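Local structure of geobacter metallireducens SMUG1 (Geobacter metallireducens, 5H9I) at residues P26-Y31 with L146-G151; N32-A37 with Y140-F145; M67-V72 with K100-F105. The protein belongs to the uracil-DNA glycosylase superfamily as a bacterial SMUG1 and holds xanthine in a pocket of its alpha/beta fold. All coordinates share one frame; numbering follows the deposited sequence.

Contact 1. Residues P26-Y31 with L146-G151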
ATOM      1  N   PRO A  26      -9.153 -16.642 -13.149  1.00 43.36           N
ATOM      2  CA  PRO A  26      -8.586 -15.869 -14.231  1.00 37.85           C
ATOM      3  C   PRO A  26      -7.236 -15.151 -13.922  1.00 37.19           C
ATOM      4  O   PRO A  26      -6.771 -14.359 -14.753  1.00 31.62           O
ATOM      5  CB  PRO A  26      -9.614 -14.784 -14.433  1.00 37.32           C
ATOM      6  CG  PRO A  26      -9.975 -14.437 -13.061  1.00 45.53           C
ATOM      7  CD  PRO A  26      -9.977 -15.756 -12.307  1.00 39.58           C
ATOM      8  N   VAL A  27      -6.630 -15.427 -12.782  1.00 36.83           N
ATOM      9  CA  VAL A  27      -5.219 -14.944 -12.584  1.00 28.23           C
ATOM     10  C   VAL A  27      -4.262 -15.692 -13.481  1.00 30.16           C
ATOM     11  O   VAL A  27      -4.152 -16.901 -13.397  1.00 27.92           O
ATOM     12  CB  VAL A  27      -4.766 -15.114 -11.109  1.00 30.35           C
ATOM     13  CG1 VAL A  27      -3.361 -14.531 -10.872  1.00 28.17           C
ATOM     14  CG2 VAL A  27      -5.770 -14.468 -10.129  1.00 33.93           C
ATOM     15  N   ALA A  28      -3.551 -14.958 -14.336  1.00 26.45           N
ATOM     16  CA  ALA A  28      -2.438 -15.498 -15.087  1.00 25.20           C
ATOM     17  C   ALA A  28      -1.095 -15.027 -14.628  1.00 28.32           C
ATOM     18  O   ALA A  28      -0.098 -15.675 -14.909  1.00 31.29           O
ATOM     19  CB  ALA A  28      -2.581 -15.194 -16.561  1.00 26.04           C
ATOM     20  N   HIS A  29      -1.011 -13.820 -13.999  1.00 23.48           N
ATOM     21  CA  HIS A  29       0.275 -13.264 -13.645  1.00 24.12           C
ATOM     22  C   HIS A  29       0.124 -12.645 -12.225  1.00 23.32           C
ATOM     23  O   HIS A  29      -0.904 -12.049 -11.931  1.00 22.34           O
ATOM     24  CB  HIS A  29       0.674 -12.099 -14.506  1.00 24.02           C
ATOM     25  CG  HIS A  29       0.725 -12.466 -15.930  1.00 26.39           C
ATOM     26  ND1 HIS A  29       1.891 -12.928 -16.492  1.00 27.36           N
ATOM     27  CD2 HIS A  29      -0.213 -12.476 -16.913  1.00 23.99           C
ATOM     28  CE1 HIS A  29       1.677 -13.218 -17.766  1.00 29.77           C
ATOM     29  NE2 HIS A  29       0.410 -12.997 -18.034  1.00 28.13           N
ATOM     30  N   VAL A  30       1.171 -12.803 -11.462  1.00 19.25           N
ATOM     31  CA  VAL A  30       1.226 -12.227 -10.110  1.00 23.93           C
ATOM     32  C   VAL A  30       2.541 -11.495  -9.991  1.00 21.06           C
ATOM     33  O   VAL A  30       3.596 -12.096 -10.137  1.00 23.15           O
ATOM     34  CB  VAL A  30       1.099 -13.312  -9.033  1.00 20.97           C
ATOM     35  CG1 VAL A  30       1.207 -12.729  -7.624  1.00 22.10           C
ATOM     36  CG2 VAL A  30      -0.213 -14.059  -9.150  1.00 25.11           C
ATOM     37  N   TYR A  31       2.495 -10.190  -9.692  1.00 16.46           N
ATOM     38  CA  TYR A  31       3.679  -9.393  -9.464  1.00 15.11           C
ATOM     39  C   TYR A  31       3.889  -9.143  -7.957  1.00 19.39           C
ATOM     40  O   TYR A  31       3.002  -8.764  -7.316  1.00 18.42           O
ATOM     41  CB  TYR A  31       3.548  -8.008 -10.100  1.00 18.52           C
ATOM     42  CG  TYR A  31       3.499  -7.849 -11.620  1.00 15.75           C
ATOM     43  CD1 TYR A  31       3.392  -8.917 -12.468  1.00 18.87           C
ATOM     44  CD2 TYR A  31       3.552  -6.615 -12.161  1.00 16.15           C
ATOM     45  CE1 TYR A  31       3.345  -8.727 -13.830  1.00 20.71           C
ATOM     46  CE2 TYR A  31       3.503  -6.407 -13.518  1.00 18.24           C
ATOM     47  CZ  TYR A  31       3.412  -7.475 -14.343  1.00 20.68           C
ATOM     48  OH  TYR A  31       3.364  -7.268 -15.681  1.00 19.57           O
ATOM     49  N   LEU A 146      -2.996 -10.071 -12.496  1.00 22.78           N
ATOM     50  CA  LEU A 146      -3.466  -9.787 -13.861  1.00 21.70           C
ATOM     51  C   LEU A 146      -4.057 -11.031 -14.540  1.00 20.11           C
ATOM     52  O   LEU A 146      -3.608 -12.119 -14.277  1.00 21.42           O
ATOM     53  CB  LEU A 146      -2.289  -9.296 -14.714  1.00 20.31           C
ATOM     54  CG  LEU A 146      -1.410  -8.153 -14.214  1.00 18.40           C
ATOM     55  CD1 LEU A 146      -0.158  -7.973 -15.090  1.00 21.64           C
ATOM     56  CD2 LEU A 146      -2.171  -6.857 -14.090  1.00 23.63           C
ATOM     57  N   THR A 147      -5.027 -10.757 -15.422  1.00 23.78           N
ATOM     58  CA  THR A 147      -5.517 -11.797 -16.316  1.00 24.17           C
ATOM     59  C   THR A 147      -4.483 -12.085 -17.366  1.00 29.05           C
ATOM     60  O   THR A 147      -3.515 -11.324 -17.579  1.00 24.04           O
ATOM     61  CB  THR A 147      -6.768 -11.311 -17.033  1.00 25.72           C
ATOM     62  OG1 THR A 147      -6.437 -10.240 -17.938  1.00 26.68           O
ATOM     63  CG2 THR A 147      -7.834 -10.847 -16.009  1.00 27.15           C
ATOM     64  N   ALA A 148      -4.741 -13.153 -18.111  1.00 28.87           N
ATOM     65  CA  ALA A 148      -3.846 -13.465 -19.236  1.00 26.53           C
ATOM     66  C   ALA A 148      -3.781 -12.342 -20.268  1.00 24.71           C
ATOM     67  O   ALA A 148      -2.787 -12.207 -20.968  1.00 28.66           O
ATOM     68  CB  ALA A 148      -4.353 -14.786 -19.914  1.00 32.44           C
ATOM     69  N   GLU A 149      -4.806 -11.515 -20.398  1.00 25.07           N
ATOM     70  CA  GLU A 149      -4.752 -10.366 -21.270  1.00 27.05           C
ATOM     71  C   GLU A 149      -4.177  -9.094 -20.609  1.00 33.30           C
ATOM     72  O   GLU A 149      -4.168  -8.012 -21.167  1.00 29.56           O
ATOM     73  CB  GLU A 149      -6.146 -10.045 -21.823  1.00 34.23           C
ATOM     74  CG  GLU A 149      -6.798 -11.199 -22.590  1.00 33.68           C
ATOM     75  CD  GLU A 149      -7.276 -12.338 -21.697  1.00 46.33           C
ATOM     76  OE1 GLU A 149      -7.721 -12.133 -20.484  1.00 43.39           O
ATOM     77  OE2 GLU A 149      -7.228 -13.463 -22.228  1.00 60.22           O
ATOM     78  N   GLY A 150      -3.663  -9.232 -19.417  1.00 27.06           N
ATOM     79  CA  GLY A 150      -3.008  -8.072 -18.810  1.00 26.63           C
ATOM     80  C   GLY A 150      -3.959  -7.192 -18.030  1.00 24.59           C
ATOM     81  O   GLY A 150      -3.556  -6.119 -17.652  1.00 25.59           O
ATOM     82  N   GLY A 151      -5.186  -7.652 -17.763  1.00 24.34           N
ATOM     83  CA  GLY A 151      -6.193  -6.802 -17.039  1.00 23.60           C
ATOM     84  C   GLY A 151      -5.996  -6.959 -15.542  1.00 24.32           C
ATOM     85  O   GLY A 151      -5.776  -8.089 -15.022  1.00 25.17           O
TER
HETATM   86  O   HOH W   1      -6.817 -15.005 -17.317  1.00 35.72           O
HETATM   87  O   HOH W   2      -0.597 -13.717 -20.523  1.00 33.96           O
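A classic beta bulge joins P26-Y31 to L146-G151: Ala-28 and His-29 lie together opposite Leu-146 in an antiparallel pairing. The evidence is the sharing of one acceptor. Leu-146 O takes Ala-28 N at 2.8 Å, with that donor in the carbonyl plane, and His-29 N at 3.1 Å, with the donor tilted 26° from it. The return bond, Leu-146 N to His-29 O, is 2.9 Å and nearly straight at 167°. Past the bulge the backbones stay close, and Thr-147 CA makes a CA-H...O contact of 3.3 Å to Pro-26 O. One water bridges Pro-26 O and Ala-148 N. Ala-28 CB presses on the turn, 3.4 Å from Ala-148 CA, a tight carbon pair.

On the face carrying His-29 and Leu-146, the imidazole CG sits anti to its carbonyl carbon (chi1 -58°), and the ring meets the turn by its edge. Its CD2 approaches Thr-147 O in the ring plane at 3.6 Å, while a second water links NE2 to Ala-148 O. Leu-146 CD1 reaches the phenol end of Tyr-31, 3.6 Å from OH, the two side chains crossing obliquely; that hydroxyl is hydrogen-bonded to Lys-100 O and His-97 N. The type I turn from Thr-147 to Gly-150 is braced by Thr-147 OG1, which accepts from Gly-151 N at 2.9 Å.

Strand 29-31 is an edge strand of a three-stranded antiparallel sheet, with 144-146 in the middle and 152-153 at the other edge. Ile-153 there touches Pro-26, Val-27 and Thr-147, while His-97 sets its ring at about a right angle to that of His-29.

Contact 2. Residues N32-A37 with Y140-F145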
ATOM      1  N   ASN A  32       5.098  -9.317  -7.476  1.00 17.17           N
ATOM      2  CA  ASN A  32       5.445  -9.062  -6.059  1.00 17.98           C
ATOM      3  C   ASN A  32       6.619  -8.069  -5.932  1.00 20.35           C
ATOM      4  O   ASN A  32       7.806  -8.418  -5.940  1.00 16.35           O
ATOM      5  CB  ASN A  32       5.767 -10.336  -5.356  1.00 17.31           C
ATOM      6  CG  ASN A  32       5.917 -10.138  -3.883  1.00 21.50           C
ATOM      7  OD1 ASN A  32       5.839  -8.993  -3.405  1.00 23.43           O
ATOM      8  ND2 ASN A  32       5.971 -11.274  -3.176  1.00 28.32           N
ATOM      9  N   PRO A  33       6.292  -6.758  -5.846  1.00 13.89           N
ATOM     10  CA  PRO A  33       7.278  -5.693  -5.775  1.00 14.42           C
ATOM     11  C   PRO A  33       8.163  -5.848  -4.499  1.00 14.32           C
ATOM     12  O   PRO A  33       9.228  -5.225  -4.449  1.00 15.39           O
ATOM     13  CB  PRO A  33       6.492  -4.386  -5.839  1.00 15.61           C
ATOM     14  CG  PRO A  33       5.135  -4.831  -5.771  1.00 17.99           C
ATOM     15  CD  PRO A  33       4.915  -6.239  -6.003  1.00 15.78           C
ATOM     16  N   LEU A  34       7.703  -6.619  -3.511  1.00 15.86           N
ATOM     17  CA  LEU A  34       8.553  -6.850  -2.342  1.00 15.02           C
ATOM     18  C   LEU A  34       9.768  -7.570  -2.737  1.00 16.92           C
ATOM     19  O   LEU A  34      10.806  -7.478  -2.037  1.00 23.28           O
ATOM     20  CB  LEU A  34       7.822  -7.647  -1.244  1.00 19.06           C
ATOM     21  CG  LEU A  34       6.546  -7.106  -0.734  1.00 25.82           C
ATOM     22  CD1 LEU A  34       5.962  -7.874   0.444  1.00 21.46           C
ATOM     23  CD2 LEU A  34       6.655  -5.613  -0.353  1.00 23.24           C
ATOM     24  N   LEU A  35       9.729  -8.289  -3.856  1.00 17.89           N
ATOM     25  CA  LEU A  35      10.881  -9.027  -4.358  1.00 17.39           C
ATOM     26  C   LEU A  35      11.641  -8.284  -5.427  1.00 16.61           C
ATOM     27  O   LEU A  35      12.868  -8.219  -5.386  1.00 21.98           O
ATOM     28  CB  LEU A  35      10.415 -10.384  -4.857  1.00 17.54           C
ATOM     29  CG  LEU A  35       9.641 -11.265  -3.926  1.00 23.74           C
ATOM     30  CD1 LEU A  35       9.206 -12.604  -4.557  1.00 25.23           C
ATOM     31  CD2 LEU A  35      10.473 -11.572  -2.729  1.00 26.18           C
ATOM     32  N   TYR A  36      10.965  -7.717  -6.405  1.00 14.69           N
ATOM     33  CA  TYR A  36      11.657  -7.065  -7.499  1.00 13.92           C
ATOM     34  C   TYR A  36      11.989  -5.589  -7.329  1.00 14.94           C
ATOM     35  O   TYR A  36      12.746  -5.054  -8.046  1.00 15.07           O
ATOM     36  CB  TYR A  36      10.915  -7.322  -8.831  1.00 14.95           C
ATOM     37  CG  TYR A  36       9.571  -6.683  -8.998  1.00 16.09           C
ATOM     38  CD1 TYR A  36       9.471  -5.347  -9.262  1.00 19.26           C
ATOM     39  CD2 TYR A  36       8.433  -7.416  -8.953  1.00 17.28           C
ATOM     40  CE1 TYR A  36       8.259  -4.763  -9.451  1.00 17.85           C
ATOM     41  CE2 TYR A  36       7.214  -6.842  -9.161  1.00 16.65           C
ATOM     42  CZ  TYR A  36       7.129  -5.511  -9.388  1.00 14.78           C
ATOM     43  OH  TYR A  36       5.935  -4.949  -9.603  1.00 16.11           O
ATOM     44  N   ALA A  37      11.398  -4.981  -6.310  1.00 15.65           N
ATOM     45  CA  ALA A  37      11.683  -3.590  -5.977  1.00 12.56           C
ATOM     46  C   ALA A  37      12.023  -3.490  -4.496  1.00 17.28           C
ATOM     47  O   ALA A  37      11.612  -2.613  -3.822  1.00 14.80           O
ATOM     48  CB  ALA A  37      10.502  -2.693  -6.306  1.00 15.33           C
ATOM     49  N   TYR A 140      -2.301  -3.288   2.323  1.00 15.49           N
ATOM     50  CA  TYR A 140      -2.726  -4.552   2.880  1.00 15.71           C
ATOM     51  C   TYR A 140      -2.137  -5.716   2.097  1.00 17.17           C
ATOM     52  O   TYR A 140      -1.646  -6.657   2.705  1.00 16.76           O
ATOM     53  CB  TYR A 140      -4.237  -4.575   2.786  1.00 15.16           C
ATOM     54  CG  TYR A 140      -4.867  -5.888   3.261  1.00 16.40           C
ATOM     55  CD1 TYR A 140      -4.835  -6.223   4.561  1.00 18.16           C
ATOM     56  CD2 TYR A 140      -5.342  -6.811   2.327  1.00 16.32           C
ATOM     57  CE1 TYR A 140      -5.348  -7.454   4.995  1.00 16.30           C
ATOM     58  CE2 TYR A 140      -5.843  -7.993   2.722  1.00 19.52           C
ATOM     59  CZ  TYR A 140      -5.893  -8.279   4.034  1.00 19.13           C
ATOM     60  OH  TYR A 140      -6.401  -9.507   4.427  1.00 17.81           O
ATOM     61  N   CYS A 141      -2.214  -5.623   0.758  1.00 15.55           N
ATOM     62  CA  CYS A 141      -1.733  -6.705  -0.130  1.00 17.89           C
ATOM     63  C   CYS A 141      -0.697  -6.129  -1.039  1.00 16.01           C
ATOM     64  O   CYS A 141      -0.936  -5.162  -1.684  1.00 18.88           O
ATOM     65  CB  CYS A 141      -2.947  -7.264  -0.871  1.00 17.77           C
ATOM     66  SG  CYS A 141      -2.489  -8.501  -2.128  1.00 20.73           S
ATOM     67  N   PRO A 142       0.494  -6.697  -1.028  1.00 15.36           N
ATOM     68  CA  PRO A 142       1.545  -6.147  -1.890  1.00 16.23           C
ATOM     69  C   PRO A 142       1.561  -6.680  -3.318  1.00 20.64           C
ATOM     70  O   PRO A 142       2.361  -6.181  -4.116  1.00 19.25           O
ATOM     71  CB  PRO A 142       2.786  -6.585  -1.185  1.00 18.42           C
ATOM     72  CG  PRO A 142       2.440  -7.910  -0.642  1.00 19.95           C
ATOM     73  CD  PRO A 142       1.030  -7.731  -0.097  1.00 16.68           C
ATOM     74  N   LEU A 143       0.711  -7.631  -3.629  1.00 18.54           N
ATOM     75  CA  LEU A 143       0.730  -8.282  -4.959  1.00 16.23           C
ATOM     76  C   LEU A 143      -0.168  -7.587  -5.914  1.00 16.35           C
ATOM     77  O   LEU A 143      -1.264  -7.116  -5.509  1.00 17.88           O
ATOM     78  CB  LEU A 143       0.227  -9.673  -4.730  1.00 14.39           C
ATOM     79  CG  LEU A 143       1.025 -10.587  -3.856  1.00 17.14           C
ATOM     80  CD1 LEU A 143       0.320 -11.945  -3.738  1.00 20.84           C
ATOM     81  CD2 LEU A 143       2.477 -10.707  -4.228  1.00 17.32           C
ATOM     82  N   LEU A 144       0.201  -7.586  -7.206  1.00 15.36           N
ATOM     83  CA  LEU A 144      -0.658  -7.153  -8.311  1.00 17.17           C
ATOM     84  C   LEU A 144      -1.061  -8.433  -9.131  1.00 18.38           C
ATOM     85  O   LEU A 144      -0.206  -9.254  -9.322  1.00 18.98           O
ATOM     86  CB  LEU A 144       0.106  -6.214  -9.196  1.00 16.70           C
ATOM     87  CG  LEU A 144      -0.651  -5.558 -10.307  1.00 22.43           C
ATOM     88  CD1 LEU A 144      -1.302  -4.278  -9.839  1.00 25.55           C
ATOM     89  CD2 LEU A 144       0.174  -5.244 -11.526  1.00 21.87           C
ATOM     90  N   PHE A 145      -2.353  -8.600  -9.403  1.00 17.17           N
ATOM     91  CA  PHE A 145      -2.900  -9.748 -10.080  1.00 19.56           C
ATOM     92  C   PHE A 145      -3.379  -9.309 -11.467  1.00 22.48           C
ATOM     93  O   PHE A 145      -4.144  -8.331 -11.602  1.00 23.41           O
ATOM     94  CB  PHE A 145      -4.058 -10.314  -9.237  1.00 20.43           C
ATOM     95  CG  PHE A 145      -3.677 -10.710  -7.874  1.00 23.53           C
ATOM     96  CD1 PHE A 145      -3.139 -11.950  -7.606  1.00 23.30           C
ATOM     97  CD2 PHE A 145      -3.974  -9.859  -6.836  1.00 19.72           C
ATOM     98  CE1 PHE A 145      -2.816 -12.328  -6.316  1.00 24.14           C
ATOM     99  CE2 PHE A 145      -3.623 -10.219  -5.530  1.00 20.83           C
ATOM    100  CZ  PHE A 145      -3.094 -11.438  -5.288  1.00 20.03           C
TER
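Asn-32 O is gripped by two backbone donors, Leu-35 N at 2.8 Å and Tyr-36 N at 3.3 Å, and these bonds close the first turn of helix 33-36. Asn-32 CG lies anti to the backbone N (chi1 -171°), and Leu-143 CD2 touches every side-chain atom of the asparagine, coming within 3.5 Å of CB. Its OD1 accepts from Leu-34 N at 3.0 Å, with the donor well above the carbonyl plane.

The contact to Y140-F145 is packing alone: no hydrogen bond spans the two segments. Pro-142 O, buried and without a polar partner in the model, points instead at the ring of Pro-33, 3.2 Å from its CD. Leu-34 CG and CD1 meet the CB-CG side of the Pro-142 ring, CD1 3.7 Å from CG. On the helix side, Pro-33 CA stands over the centre of the Tyr-36 ring, 3.5 Å above its plane. Leu-14 and Leu-18 of helix 7-19 pack on Pro-142, and Leu-143 O accepts from Asn-61 of the xanthine pocket.

Asparagine at the N-cap, its OD1 accepting from the backbone N two residues on (an Asx turn), with proline at N1, is a common way of starting a helix, here directly after strand 29-31.

Contact 3. Residues M67-V72 with K100-F105. With BME (beta-mercaptoethanol), chain F.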
ATOM      1  N   MET A  67       3.094   1.655  -7.022  1.00 12.71           N
ATOM      2  CA  MET A  67       3.904   0.719  -6.178  1.00 12.28           C
ATOM      3  C   MET A  67       4.498  -0.445  -7.061  1.00 14.17           C
ATOM      4  O   MET A  67       5.553  -0.945  -6.764  1.00 15.32           O
ATOM      5  CB  MET A  67       3.107   0.149  -5.011  1.00 12.69           C
ATOM      6  CG  MET A  67       3.931  -0.781  -4.242  1.00 15.89           C
ATOM      7  SD  MET A  67       3.241  -1.111  -2.614  1.00 16.77           S
ATOM      8  CE  MET A  67       4.331  -2.369  -1.958  1.00 17.93           C
ATOM      9  N   ALA A  68       3.762  -0.823  -8.135  1.00 14.67           N
ATOM     10  CA  ALA A  68       4.309  -1.954  -8.992  1.00 14.76           C
ATOM     11  C   ALA A  68       5.550  -1.505  -9.655  1.00 15.18           C
ATOM     12  O   ALA A  68       6.274  -2.388 -10.208  1.00 16.54           O
ATOM     13  CB  ALA A  68       3.270  -2.399  -9.963  1.00 15.27           C
ATOM     14  N   GLN A  69       5.849  -0.209  -9.786  1.00 14.44           N
ATOM     15  CA  GLN A  69       7.019   0.365 -10.387  1.00 14.80           C
ATOM     16  C   GLN A  69       8.086   0.738  -9.385  1.00 17.87           C
ATOM     17  O   GLN A  69       9.304   0.606  -9.636  1.00 17.13           O
ATOM     18  CB  GLN A  69       6.738   1.566 -11.278  1.00 17.06           C
ATOM     19  CG  GLN A  69       5.657   1.356 -12.311  1.00 16.32           C
ATOM     20  CD  GLN A  69       6.088   0.452 -13.494  1.00 19.04           C
ATOM     21  OE1 GLN A  69       7.260   0.501 -13.849  1.00 18.14           O
ATOM     22  NE2 GLN A  69       5.224  -0.319 -13.991  1.00 18.07           N
ATOM     23  N   THR A  70       7.675   1.300  -8.222  1.00 16.28           N
ATOM     24  CA  THR A  70       8.635   1.946  -7.337  1.00 14.71           C
ATOM     25  C   THR A  70       8.828   1.179  -6.060  1.00 12.21           C
ATOM     26  O   THR A  70       9.749   1.527  -5.264  1.00 14.41           O
ATOM     27  CB  THR A  70       8.096   3.382  -7.005  1.00 14.69           C
ATOM     28  OG1 THR A  70       6.888   3.272  -6.286  1.00 13.36           O
ATOM     29  CG2 THR A  70       8.049   4.281  -8.183  1.00 14.43           C
ATOM     30  N   GLY A  71       7.943   0.265  -5.669  1.00 12.77           N
ATOM     31  CA  GLY A  71       7.996  -0.412  -4.366  1.00 13.70           C
ATOM     32  C   GLY A  71       7.402   0.402  -3.223  1.00 14.80           C
ATOM     33  O   GLY A  71       7.421  -0.146  -2.111  1.00 15.25           O
ATOM     34  N   VAL A  72       6.860   1.571  -3.500  1.00 12.44           N
ATOM     35  CA  VAL A  72       6.323   2.411  -2.476  1.00 12.07           C
ATOM     36  C   VAL A  72       4.855   2.505  -2.552  1.00 11.41           C
ATOM     37  O   VAL A  72       4.350   2.666  -3.682  1.00 12.95           O
ATOM     38  CB  VAL A  72       6.934   3.771  -2.582  1.00 12.21           C
ATOM     39  CG1 VAL A  72       6.308   4.757  -1.592  1.00 14.77           C
ATOM     40  CG2 VAL A  72       8.457   3.723  -2.385  1.00 14.05           C
ATOM     41  N   LYS A 100       1.840  -4.342 -19.121  1.00 21.26           N
ATOM     42  CA  LYS A 100       2.049  -3.926 -17.659  1.00 18.20           C
ATOM     43  C   LYS A 100       3.507  -4.059 -17.334  1.00 21.51           C
ATOM     44  O   LYS A 100       3.888  -4.775 -16.406  1.00 23.10           O
ATOM     45  CB  LYS A 100       1.148  -4.710 -16.778  1.00 18.46           C
ATOM     46  CG  LYS A 100      -0.322  -4.528 -17.011  1.00 26.62           C
ATOM     47  CD  LYS A 100      -0.808  -3.147 -16.633  1.00 27.47           C
ATOM     48  CE  LYS A 100      -2.293  -2.882 -16.840  1.00 26.69           C
ATOM     49  NZ  LYS A 100      -3.133  -3.702 -15.979  1.00 35.27           N
ATOM     50  N   ARG A 101       4.368  -3.530 -18.136  1.00 20.02           N
ATOM     51  CA  ARG A 101       5.775  -3.604 -17.971  1.00 20.62           C
ATOM     52  C   ARG A 101       6.240  -2.806 -16.709  1.00 20.56           C
ATOM     53  O   ARG A 101       5.645  -1.796 -16.392  1.00 21.55           O
ATOM     54  CB  ARG A 101       6.445  -2.994 -19.155  1.00 27.36           C
ATOM     55  CG  ARG A 101       6.199  -3.819 -20.443  1.00 31.20           C
ATOM     56  CD  ARG A 101       6.795  -3.051 -21.596  1.00 39.39           C
ATOM     57  NE  ARG A 101       8.258  -2.938 -21.501  1.00 51.49           N
ATOM     58  CZ  ARG A 101       8.963  -1.797 -21.382  1.00 47.63           C
ATOM     59  NH1 ARG A 101       8.358  -0.612 -21.316  1.00 50.17           N
ATOM     60  NH2 ARG A 101      10.286  -1.849 -21.349  1.00 48.61           N
ATOM     61  N   VAL A 102       7.265  -3.332 -16.110  1.00 20.42           N
ATOM     62  CA  VAL A 102       7.890  -2.735 -14.928  1.00 17.43           C
ATOM     63  C   VAL A 102       9.177  -2.057 -15.369  1.00 19.32           C
ATOM     64  O   VAL A 102      10.219  -2.716 -15.470  1.00 20.62           O
ATOM     65  CB  VAL A 102       8.079  -3.729 -13.815  1.00 16.23           C
ATOM     66  CG1 VAL A 102       8.800  -3.136 -12.620  1.00 15.01           C
ATOM     67  CG2 VAL A 102       6.779  -4.332 -13.385  1.00 21.18           C
ATOM     68  N   ASP A 103       9.052  -0.766 -15.714  1.00 22.55           N
ATOM     69  CA  ASP A 103      10.189   0.053 -16.050  1.00 22.77           C
ATOM     70  C   ASP A 103      10.862   0.741 -14.815  1.00 20.12           C
ATOM     71  O   ASP A 103      11.880   1.404 -14.906  1.00 21.96           O
ATOM     72  CB  ASP A 103       9.849   1.089 -17.079  1.00 21.38           C
ATOM     73  CG  ASP A 103       9.428   0.476 -18.419  1.00 24.37           C
ATOM     74  OD1 ASP A 103       9.865  -0.675 -18.655  1.00 28.94           O
ATOM     75  OD2 ASP A 103       8.608   1.058 -19.135  1.00 31.96           O
ATOM     76  N   GLY A 104      10.255   0.548 -13.661  1.00 18.93           N
ATOM     77  CA  GLY A 104      10.823   1.122 -12.435  1.00 18.59           C
ATOM     78  C   GLY A 104      10.795   2.633 -12.444  1.00 17.49           C
ATOM     79  O   GLY A 104       9.826   3.235 -12.861  1.00 18.77           O
ATOM     80  N   PHE A 105      11.888   3.206 -11.985  1.00 18.79           N
ATOM     81  CA  PHE A 105      12.018   4.651 -11.933  1.00 16.94           C
ATOM     82  C   PHE A 105      12.119   5.350 -13.296  1.00 22.79           C
ATOM     83  O   PHE A 105      12.034   6.551 -13.368  1.00 20.86           O
ATOM     84  CB  PHE A 105      13.067   5.023 -10.932  1.00 20.12           C
ATOM     85  CG  PHE A 105      12.624   4.740  -9.494  1.00 17.15           C
ATOM     86  CD1 PHE A 105      12.827   3.527  -8.908  1.00 18.29           C
ATOM     87  CD2 PHE A 105      11.964   5.700  -8.827  1.00 18.10           C
ATOM     88  CE1 PHE A 105      12.377   3.251  -7.591  1.00 17.06           C
ATOM     89  CE2 PHE A 105      11.465   5.441  -7.518  1.00 19.24           C
ATOM     90  CZ  PHE A 105      11.706   4.232  -6.941  1.00 17.90           C
TER
HETATM   91  C1  BME F 305      14.853   1.781 -12.762  1.00 31.50           C
HETATM   92  C2  BME F 305      15.462   0.467 -13.205  1.00 30.71           C
HETATM   93  O1  BME F 305      14.372   1.629 -11.451  1.00 22.95           O
HETATM   94  S2  BME F 305      16.441  -0.275 -12.006  1.00 48.25           S
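Gln-69 CG is anti to the carbonyl carbon (chi1 -50°), and a bend at chi2 (-73°) then turns CD toward R101-G104, where the carboxamide meets the backbone with both polar atoms. NE2 donates to Arg-101 O at 2.9 Å and 163°, with the acceptor almost in the amide plane. OE1 takes two weak bonds, from Asp-103 N at 2.9 Å and Gly-104 N at 3.0 Å. NE2 also donates to Pro-64 O; with two carbonyls at NE2 and two N-H groups at OE1, the amide's orientation is well defined. Gly-104 CA approaches the buried Gln-69 O at 3.2 Å in a CA-H...O contact; this oxygen has no conventional partner in the model.

Met-67 of helix 67-70 touches the xanthine, so the contact ties the pocket wall to the long loop before helix 112-125. Gly-71, with positive phi, is the first residue past the helix. Thr-70 OG1 forms an ST turn with Val-72 N at 3.3 Å and also bonds Gly-75 O.

Thr-70 CG2 lies over one face of the Phe-105 ring in a CH-pi contact, 3.7 Å from CE2. At the ring edge, in plane, is O1 of a beta-mercaptoethanol, probably from the crystallisation liquor, which accepts from Phe-105 N at 3.0 Å. Arg-101 NH1 and Asp-103 OD2 form a salt bridge of 2.8 Å within the loop, and Asp-103 OD1 forms another with Arg-92.

From the N terminus, the chain passes through helix 7-19 and enters contact 1 at 26-31, then contact 2 at 32-37 without a break. After helix 38-48 and strand 55-59 it reaches 67-72, and contact 3 closes the innermost loop when 100-105 returns to it. The chain then runs through helix 112-125 and strand 135-139 to 140-145, closing contact 2, and 146-151 closes contact 1. The three are thus nested, none crossing. Tyr-31 joins all of them: its N bonds Leu-144 O and its OH bonds Lys-100 O. Tyr-36 OH, bonded to Ala-68 O, further ties contact 2 to contact 3, connecting the antiparallel sheet with the xanthine-pocket helix.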